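Local atomic coordinates of cell surface protein (Faecalibacterium prausnitzii A2-165, PDB entry 4GT6), a protein that is of unknown function but, as an extracellular leucine-rich repeat protein of the BspA type, probably binds other proteins at the bacterial cell surface. Residues Thr194-Asn199 with Glu215-Ile220; Ile38-Thr43 with Gln70-Val75. One frame throughout, in Å; residues are numbered along the deposited sequence. Where two conformers were deposited one is given.

Contact 1. Residues Thr194-Asn199 with Glu215-Ile220. With EDO (1,2-ethanediol), chain F; EDO (1,2-ethanediol), chain L.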
ATOM      1  N   THR A 194     -10.564 -11.079  -7.532  1.00 13.89           N
ATOM      2  CA  THR A 194     -11.929 -10.518  -7.580  1.00 15.22           C
ATOM      3  C   THR A 194     -12.060  -9.298  -6.672  1.00 17.96           C
ATOM      4  O   THR A 194     -13.129  -8.665  -6.644  1.00 16.40           O
ATOM      5  CB  THR A 194     -12.998 -11.566  -7.234  1.00 18.70           C
ATOM      6  OG1 THR A 194     -12.731 -12.061  -5.918  1.00 18.84           O
ATOM      7  CG2 THR A 194     -13.085 -12.694  -8.280  1.00 19.79           C
ATOM      8  N   ARG A 195     -10.976  -8.957  -5.943  1.00 14.24           N
ATOM      9  CA  ARG A 195     -10.966  -7.775  -5.084  1.00 13.88           C
ATOM     10  C   ARG A 195      -9.583  -7.156  -5.052  1.00 16.42           C
ATOM     11  O   ARG A 195      -8.588  -7.843  -4.816  1.00 15.15           O
ATOM     12  CB  ARG A 195     -11.437  -8.102  -3.645  1.00 15.47           C
ATOM     13  CG  ARG A 195     -11.285  -6.916  -2.665  1.00 18.47           C
ATOM     14  CD  ARG A 195     -12.029  -7.138  -1.359  1.00 23.29           C
ATOM     15  NE  ARG A 195     -11.395  -8.179  -0.545  1.00 23.75           N
ATOM     16  CZ  ARG A 195     -11.847  -9.423  -0.421  1.00 34.50           C
ATOM     17  NH1 ARG A 195     -12.957  -9.798  -1.048  1.00 29.36           N
ATOM     18  NH2 ARG A 195     -11.189 -10.303   0.320  1.00 24.55           N
ATOM     19  N   ILE A 196      -9.528  -5.850  -5.270  1.00 14.31           N
ATOM     20  CA  ILE A 196      -8.302  -5.067  -5.096  1.00 14.16           C
ATOM     21  C   ILE A 196      -8.715  -3.919  -4.187  1.00 19.35           C
ATOM     22  O   ILE A 196      -9.566  -3.115  -4.569  1.00 18.60           O
ATOM     23  CB  ILE A 196      -7.607  -4.582  -6.404  1.00 16.22           C
ATOM     24  CG1 ILE A 196      -7.239  -5.765  -7.332  1.00 15.64           C
ATOM     25  CG2 ILE A 196      -6.362  -3.735  -6.037  1.00 14.12           C
ATOM     26  CD1 ILE A 196      -6.428  -5.404  -8.620  1.00 16.03           C
ATOM     27  N   GLY A 197      -8.159  -3.884  -2.983  1.00 14.44           N
ATOM     28  CA  GLY A 197      -8.525  -2.896  -1.983  1.00 14.51           C
ATOM     29  C   GLY A 197      -8.031  -1.507  -2.319  1.00 17.28           C
ATOM     30  O   GLY A 197      -7.111  -1.344  -3.123  1.00 16.11           O
ATOM     31  N   THR A 198      -8.614  -0.509  -1.665  1.00 15.57           N
ATOM     32  CA  THR A 198      -8.271   0.909  -1.827  0.50 15.97           C
ATOM     33  C   THR A 198      -6.769   1.116  -1.659  1.00 17.48           C
ATOM     34  O   THR A 198      -6.223   0.598  -0.674  1.00 16.37           O
ATOM     35  CB  THR A 198      -9.044   1.728  -0.765  0.50 21.79           C
ATOM     36  OG1 THR A 198     -10.424   1.350  -0.740  0.50 26.06           O
ATOM     37  CG2 THR A 198      -8.942   3.198  -0.991  0.50 19.26           C
ATOM     38  N   ASN A 199      -6.115   1.889  -2.558  1.00 14.21           N
ATOM     39  CA  ASN A 199      -4.705   2.271  -2.472  1.00 14.31           C
ATOM     40  C   ASN A 199      -3.716   1.098  -2.516  1.00 17.22           C
ATOM     41  O   ASN A 199      -2.538   1.299  -2.196  1.00 16.73           O
ATOM     42  CB  ASN A 199      -4.469   3.112  -1.194  1.00 15.99           C
ATOM     43  CG  ASN A 199      -5.078   4.478  -1.277  1.00 21.46           C
ATOM     44  OD1 ASN A 199      -5.035   5.119  -2.323  1.00 20.50           O
ATOM     45  ND2 ASN A 199      -5.713   4.935  -0.194  1.00 19.09           N
ATOM     46  N   GLU A 215     -11.001 -10.815 -15.067  1.00 17.05           N
ATOM     47  CA  GLU A 215     -12.149 -10.167 -15.708  0.50 17.42           C
ATOM     48  C   GLU A 215     -12.690  -9.039 -14.810  1.00 20.82           C
ATOM     49  O   GLU A 215     -13.252  -8.070 -15.325  1.00 20.64           O
ATOM     50  CB  GLU A 215     -13.249 -11.185 -16.029  0.50 19.28           C
ATOM     51  CG  GLU A 215     -12.869 -12.154 -17.141  0.50 31.06           C
ATOM     52  CD  GLU A 215     -12.980 -11.632 -18.564  0.50 53.12           C
ATOM     53  OE1 GLU A 215     -13.984 -10.954 -18.882  0.50 41.83           O
ATOM     54  OE2 GLU A 215     -12.073 -11.935 -19.373  0.50 49.55           O
ATOM     55  N   SER A 216     -12.493  -9.139 -13.465  1.00 17.81           N
ATOM     56  CA  SER A 216     -12.949  -8.100 -12.537  1.00 17.16           C
ATOM     57  C   SER A 216     -12.021  -6.909 -12.531  1.00 18.25           C
ATOM     58  O   SER A 216     -12.453  -5.797 -12.207  1.00 17.99           O
ATOM     59  CB  SER A 216     -13.027  -8.644 -11.108  1.00 21.42           C
ATOM     60  OG  SER A 216     -14.078  -9.576 -10.991  1.00 26.11           O
ATOM     61  N   TYR A 217     -10.731  -7.129 -12.847  1.00 15.16           N
ATOM     62  CA  TYR A 217      -9.748  -6.047 -12.816  1.00 14.87           C
ATOM     63  C   TYR A 217      -8.957  -6.050 -14.100  1.00 17.07           C
ATOM     64  O   TYR A 217      -7.780  -6.421 -14.113  1.00 16.20           O
ATOM     65  CB  TYR A 217      -8.830  -6.160 -11.565  1.00 14.89           C
ATOM     66  CG  TYR A 217      -9.589  -5.834 -10.297  1.00 15.87           C
ATOM     67  CD1 TYR A 217      -9.669  -4.523  -9.823  1.00 15.64           C
ATOM     68  CD2 TYR A 217     -10.317  -6.815  -9.627  1.00 15.48           C
ATOM     69  CE1 TYR A 217     -10.393  -4.217  -8.673  1.00 16.57           C
ATOM     70  CE2 TYR A 217     -11.092  -6.507  -8.514  1.00 16.38           C
ATOM     71  CZ  TYR A 217     -11.114  -5.212  -8.029  1.00 17.38           C
ATOM     72  OH  TYR A 217     -11.872  -4.940  -6.925  1.00 17.99           O
ATOM     73  N   PRO A 218      -9.603  -5.685 -15.223  1.00 14.74           N
ATOM     74  CA  PRO A 218      -8.882  -5.740 -16.507  1.00 15.19           C
ATOM     75  C   PRO A 218      -7.856  -4.635 -16.678  1.00 18.19           C
ATOM     76  O   PRO A 218      -7.969  -3.549 -16.098  1.00 17.05           O
ATOM     77  CB  PRO A 218     -10.012  -5.601 -17.546  1.00 17.05           C
ATOM     78  CG  PRO A 218     -11.048  -4.738 -16.853  1.00 18.97           C
ATOM     79  CD  PRO A 218     -10.999  -5.211 -15.396  1.00 14.79           C
ATOM     80  N   ALA A 219      -6.839  -4.919 -17.493  1.00 16.71           N
ATOM     81  CA  ALA A 219      -5.869  -3.901 -17.871  1.00 16.65           C
ATOM     82  C   ALA A 219      -6.269  -3.508 -19.289  1.00 21.43           C
ATOM     83  O   ALA A 219      -6.287  -4.358 -20.184  1.00 19.61           O
ATOM     84  CB  ALA A 219      -4.435  -4.426 -17.777  1.00 17.45           C
ATOM     85  N   ILE A 220      -6.776  -2.275 -19.446  1.00 17.41           N
ATOM     86  CA  ILE A 220      -7.303  -1.814 -20.742  1.00 16.83           C
ATOM     87  C   ILE A 220      -6.421  -0.663 -21.197  1.00 19.69           C
ATOM     88  O   ILE A 220      -6.322   0.360 -20.498  1.00 18.00           O
ATOM     89  CB  ILE A 220      -8.787  -1.394 -20.596  1.00 18.86           C
ATOM     90  CG1 ILE A 220      -9.663  -2.532 -20.050  1.00 18.79           C
ATOM     91  CG2 ILE A 220      -9.309  -0.878 -21.924  1.00 19.29           C
ATOM     92  CD1 ILE A 220     -11.098  -2.108 -19.652  1.00 23.93           C
TER
HETATM   93  C1  EDO F 904      -7.525   0.476  -5.746  1.00 35.88           C
HETATM   94  O1  EDO F 904      -7.270   1.813  -5.233  1.00 30.58           O
HETATM   95  C2  EDO F 904      -9.009   0.075  -5.462  1.00 38.92           C
HETATM   96  O2  EDO F 904      -9.501  -1.005  -6.266  1.00 43.15           O
HETATM   97  C1  EDO L 910      -7.842   7.336   1.176  1.00 35.06           C
HETATM   98  O1  EDO L 910      -7.187   7.520  -0.068  1.00 22.05           O
HETATM   99  C2  EDO L 910      -9.369   7.205   1.033  1.00 38.65           C
HETATM  100  O2  EDO L 910      -9.679   5.924   0.540  1.00 42.20           O
HETATM  101  O   HOH W   1     -15.078  -8.599  -8.413  1.00 31.61           O

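Contact 2. Residues Ile38-Thr43 with Gln70-Val75. With EDO (1,2-ethanediol), chain Q.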
ATOM      1  N   ILE A  38      17.358 -20.154  16.456  1.00 17.58           N
ATOM      2  CA  ILE A  38      16.168 -20.662  17.138  1.00 15.36           C
ATOM      3  C   ILE A  38      16.372 -22.162  17.350  1.00 18.02           C
ATOM      4  O   ILE A  38      16.770 -22.835  16.409  1.00 17.55           O
ATOM      5  CB  ILE A  38      14.874 -20.352  16.319  1.00 17.16           C
ATOM      6  CG1 ILE A  38      14.660 -18.810  16.073  1.00 17.72           C
ATOM      7  CG2 ILE A  38      13.641 -21.045  16.944  1.00 16.74           C
ATOM      8  CD1 ILE A  38      14.402 -17.968  17.323  1.00 21.64           C
ATOM      9  N   PRO A  39      16.162 -22.690  18.570  1.00 16.88           N
ATOM     10  CA  PRO A  39      16.398 -24.129  18.792  1.00 17.02           C
ATOM     11  C   PRO A  39      15.399 -25.004  18.021  1.00 18.94           C
ATOM     12  O   PRO A  39      14.256 -24.600  17.840  1.00 18.24           O
ATOM     13  CB  PRO A  39      16.222 -24.286  20.311  1.00 18.21           C
ATOM     14  CG  PRO A  39      15.299 -23.176  20.701  1.00 22.26           C
ATOM     15  CD  PRO A  39      15.704 -22.018  19.809  1.00 17.80           C
ATOM     16  N   ALA A  40      15.867 -26.140  17.498  1.00 18.49           N
ATOM     17  CA  ALA A  40      15.030 -27.115  16.781  1.00 19.02           C
ATOM     18  C   ALA A  40      14.226 -27.952  17.778  1.00 21.62           C
ATOM     19  O   ALA A  40      13.172 -28.512  17.439  1.00 19.94           O
ATOM     20  CB  ALA A  40      15.897 -28.018  15.921  1.00 20.30           C
ATOM     21  N   GLN A  41      14.764 -28.091  18.985  1.00 19.05           N
ATOM     22  CA  GLN A  41      14.133 -28.875  20.045  1.00 18.75           C
ATOM     23  C   GLN A  41      14.398 -28.255  21.420  1.00 22.64           C
ATOM     24  O   GLN A  41      15.429 -27.604  21.626  1.00 22.56           O
ATOM     25  CB  GLN A  41      14.602 -30.355  20.017  1.00 21.00           C
ATOM     26  CG  GLN A  41      16.090 -30.594  20.274  1.00 32.43           C
ATOM     27  CD  GLN A  41      16.459 -32.063  20.398  1.00 46.76           C
ATOM     28  OE1 GLN A  41      16.004 -32.931  19.632  1.00 37.24           O
ATOM     29  NE2 GLN A  41      17.302 -32.372  21.376  1.00 33.62           N
ATOM     30  N   VAL A  42      13.436 -28.437  22.335  1.00 18.75           N
ATOM     31  CA  VAL A  42      13.524 -28.009  23.734  1.00 18.37           C
ATOM     32  C   VAL A  42      13.170 -29.215  24.605  1.00 23.08           C
ATOM     33  O   VAL A  42      12.426 -30.106  24.169  1.00 22.60           O
ATOM     34  CB  VAL A  42      12.669 -26.759  24.086  1.00 21.00           C
ATOM     35  CG1 VAL A  42      13.214 -25.496  23.403  1.00 20.20           C
ATOM     36  CG2 VAL A  42      11.190 -26.972  23.753  1.00 20.30           C
ATOM     37  N   THR A  43      13.695 -29.231  25.824  1.00 20.97           N
ATOM     38  CA  THR A  43      13.445 -30.323  26.764  1.00 22.56           C
ATOM     39  C   THR A  43      12.650 -29.818  27.961  1.00 28.15           C
ATOM     40  O   THR A  43      12.912 -28.724  28.473  1.00 25.36           O
ATOM     41  CB  THR A  43      14.780 -30.968  27.199  1.00 30.45           C
ATOM     42  OG1 THR A  43      15.441 -31.451  26.029  1.00 31.82           O
ATOM     43  CG2 THR A  43      14.589 -32.141  28.189  1.00 31.04           C
ATOM     44  N   GLN A  70      18.466 -17.529  12.297  1.00 14.60           N
ATOM     45  CA  GLN A  70      18.391 -18.830  11.682  1.00 15.53           C
ATOM     46  C   GLN A  70      17.249 -19.562  12.346  1.00 17.73           C
ATOM     47  O   GLN A  70      17.169 -19.589  13.586  1.00 16.46           O
ATOM     48  CB  GLN A  70      19.716 -19.574  11.854  1.00 18.18           C
ATOM     49  CG  GLN A  70      19.667 -20.960  11.296  1.00 28.15           C
ATOM     50  CD  GLN A  70      20.932 -21.672  11.642  1.00 46.82           C
ATOM     51  OE1 GLN A  70      21.010 -22.429  12.618  1.00 43.45           O
ATOM     52  NE2 GLN A  70      21.936 -21.442  10.839  1.00 27.35           N
ATOM     53  N   ILE A  71      16.363 -20.146  11.517  1.00 15.15           N
ATOM     54  CA  ILE A  71      15.169 -20.877  11.941  0.50 14.55           C
ATOM     55  C   ILE A  71      15.319 -22.363  11.579  1.00 19.35           C
ATOM     56  O   ILE A  71      15.693 -22.643  10.438  1.00 20.69           O
ATOM     57  CB  ILE A  71      13.930 -20.240  11.235  0.50 16.63           C
ATOM     58  CG1 ILE A  71      13.806 -18.716  11.524  0.50 15.73           C
ATOM     59  CG2 ILE A  71      12.626 -20.991  11.545  0.50 16.11           C
ATOM     60  CD1 ILE A  71      12.485 -18.015  10.973  0.50 20.46           C
ATOM     61  N   PRO A  72      14.985 -23.323  12.459  1.00 16.17           N
ATOM     62  CA  PRO A  72      15.051 -24.725  12.042  1.00 16.46           C
ATOM     63  C   PRO A  72      13.866 -25.106  11.142  1.00 17.90           C
ATOM     64  O   PRO A  72      12.819 -24.431  11.154  1.00 16.06           O
ATOM     65  CB  PRO A  72      15.020 -25.471  13.367  1.00 18.18           C
ATOM     66  CG  PRO A  72      14.220 -24.597  14.274  1.00 20.23           C
ATOM     67  CD  PRO A  72      14.524 -23.197  13.865  1.00 16.49           C
ATOM     68  N   ASP A  73      14.003 -26.209  10.390  1.00 16.26           N
ATOM     69  CA  ASP A  73      12.907 -26.633   9.498  1.00 16.94           C
ATOM     70  C   ASP A  73      11.729 -27.270  10.297  1.00 19.32           C
ATOM     71  O   ASP A  73      10.717 -27.634   9.699  1.00 20.15           O
ATOM     72  CB  ASP A  73      13.401 -27.551   8.373  1.00 18.85           C
ATOM     73  CG  ASP A  73      13.760 -28.966   8.750  1.00 23.94           C
ATOM     74  OD1 ASP A  73      13.991 -29.227   9.955  1.00 22.44           O
ATOM     75  OD2 ASP A  73      13.821 -29.819   7.839  1.00 30.47           O
ATOM     76  N   THR A  74      11.830 -27.326  11.645  1.00 15.71           N
ATOM     77  CA  THR A  74      10.706 -27.783  12.485  1.00 14.78           C
ATOM     78  C   THR A  74       9.625 -26.654  12.576  1.00 17.39           C
ATOM     79  O   THR A  74       8.466 -26.927  12.851  1.00 15.78           O
ATOM     80  CB  THR A  74      11.212 -28.156  13.897  1.00 17.76           C
ATOM     81  OG1 THR A  74      11.872 -27.012  14.481  1.00 17.92           O
ATOM     82  CG2 THR A  74      12.139 -29.387  13.894  1.00 22.37           C
ATOM     83  N   VAL A  75      10.018 -25.388  12.346  1.00 14.18           N
ATOM     84  CA  VAL A  75       9.110 -24.244  12.501  1.00 12.47           C
ATOM     85  C   VAL A  75       8.117 -24.168  11.336  1.00 16.51           C
ATOM     86  O   VAL A  75       8.513 -23.984  10.172  1.00 16.34           O
ATOM     87  CB  VAL A  75       9.899 -22.909  12.690  1.00 14.46           C
ATOM     88  CG1 VAL A  75       8.956 -21.702  12.627  1.00 13.22           C
ATOM     89  CG2 VAL A  75      10.650 -22.916  14.035  1.00 14.36           C
TER
HETATM   90  C1  EDO Q 915      17.161 -28.878  30.000  1.00 81.56           C
HETATM   91  O1  EDO Q 915      17.865 -27.649  29.927  1.00 82.31           O
HETATM   92  C2  EDO Q 915      15.789 -28.642  30.676  1.00 80.98           C
HETATM   93  O2  EDO Q 915      15.040 -27.718  29.904  1.00 80.35           O

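Contact 1. Residues Thr194-Asn199 with Glu215-Ile220
The phenol ring of Tyr-217 carries Ile-196 on one face and the backbone of Thr-194 at its edge. Ile-196 CG1 stands 3.6 Å from the ring centroid, 9° off the normal, a CH-pi contact over the middle of the ring; Ile-196 CB sits over Tyr-217 CE1, and Ile-196 CD1 reaches Tyr-217 CD1 at 3.6 Å. Chi1 of -58° sets Ile-196 CG1 beside its backbone N, over the ring centre; the two side chains slide past each other in opposite directions. In the ring plane, Thr-194 O lies 3.5 Å from Tyr-217 CE2. The hydroxyl ends at the short strand 195-196 of the leucine-rich repeat solenoid, where Ile-196 N donates to Tyr-217 OH over 3.0 Å at 154°; Glu-226 is a second partner of that oxygen. An alanine in place of Tyr-217 would probably leave Ile-196 N without its acceptor, Glu-226 without the hydroxyl, and a gap beneath the isoleucine. A water donates to Thr-194 O at 2.6 Å and also bonds Ser-216 OG at 2.9 Å, bridging Thr-194 and Ser-216. Strand 195-196 is outermost in its three-stranded parallel sheet; at this edge one aromatic side chain supplies both an apolar face for Ile-196 and an acceptor for its N-H.

Contact 2. Residues Ile38-Thr43 with Gln70-Val75
Ile-38 N donates to Gln-70 O over 2.9 Å, a bond almost straight at hydrogen (172°) and lying nearly along the C=O axis. It continues the parallel pairing of strands 35-37 and 68-71, which with strand 91-94 form a three-stranded sheet at the N-terminal end of the leucine-rich repeat solenoid. Past this bond both chains run into a proline, and the Pro-72 ring packs against side chains and backbone of 38-40. Pro-72 CD comes 3.4 Å from Ile-38 O and 3.8 Å from Ile-38 CB, the two side chains crossing at about a right angle. Ile-38 CG1 lies beside its own backbone N (chi1 -59°) and 3.6 Å from Gln-70 O, while the far end of the side chain leads off from 70-75. Further along the ring, Pro-72 CB meets Ala-40 CB at 3.7 Å. Pro-72 CG approaches Pro-39 O, a buried carbonyl oxygen with no hydrogen-bonding partner in the model. Pro-72 also opens a type I turn, closed by Val-75 N to Pro-72 O at 3.2 Å, which brings Thr-74 back toward Ala-40. Thr-74 OG1 lies between its own backbone N and carbonyl carbon (chi1 57°) and is hydrogen-bonded to Val-51 O; its distance to Ala-40 O, 3.6 Å, is a contact without a hydrogen bond.

The two contacts belong to separate parts of one elongated solenoid and follow each other along the chain: contact 2 closes before contact 1 opens. Their centres lie about 40 Å apart and their nearest atoms about 26 Å, so they do not touch. Contact 2 is near the N-terminal end, with its centre about 33 Å from the centre of the chain, whereas the centre of contact 1 is about 14 Å from it, close to the middle. Contact 2 continues the pairing of strand 35-37 with 68-71 just beyond the end of 35-37, while contact 1 joins the edge strand 195-196 to a loop. Neither includes Ser-297 or Glu-320 of the sodium site. The ethanediol molecules beside both probably come from the crystallisation liquor.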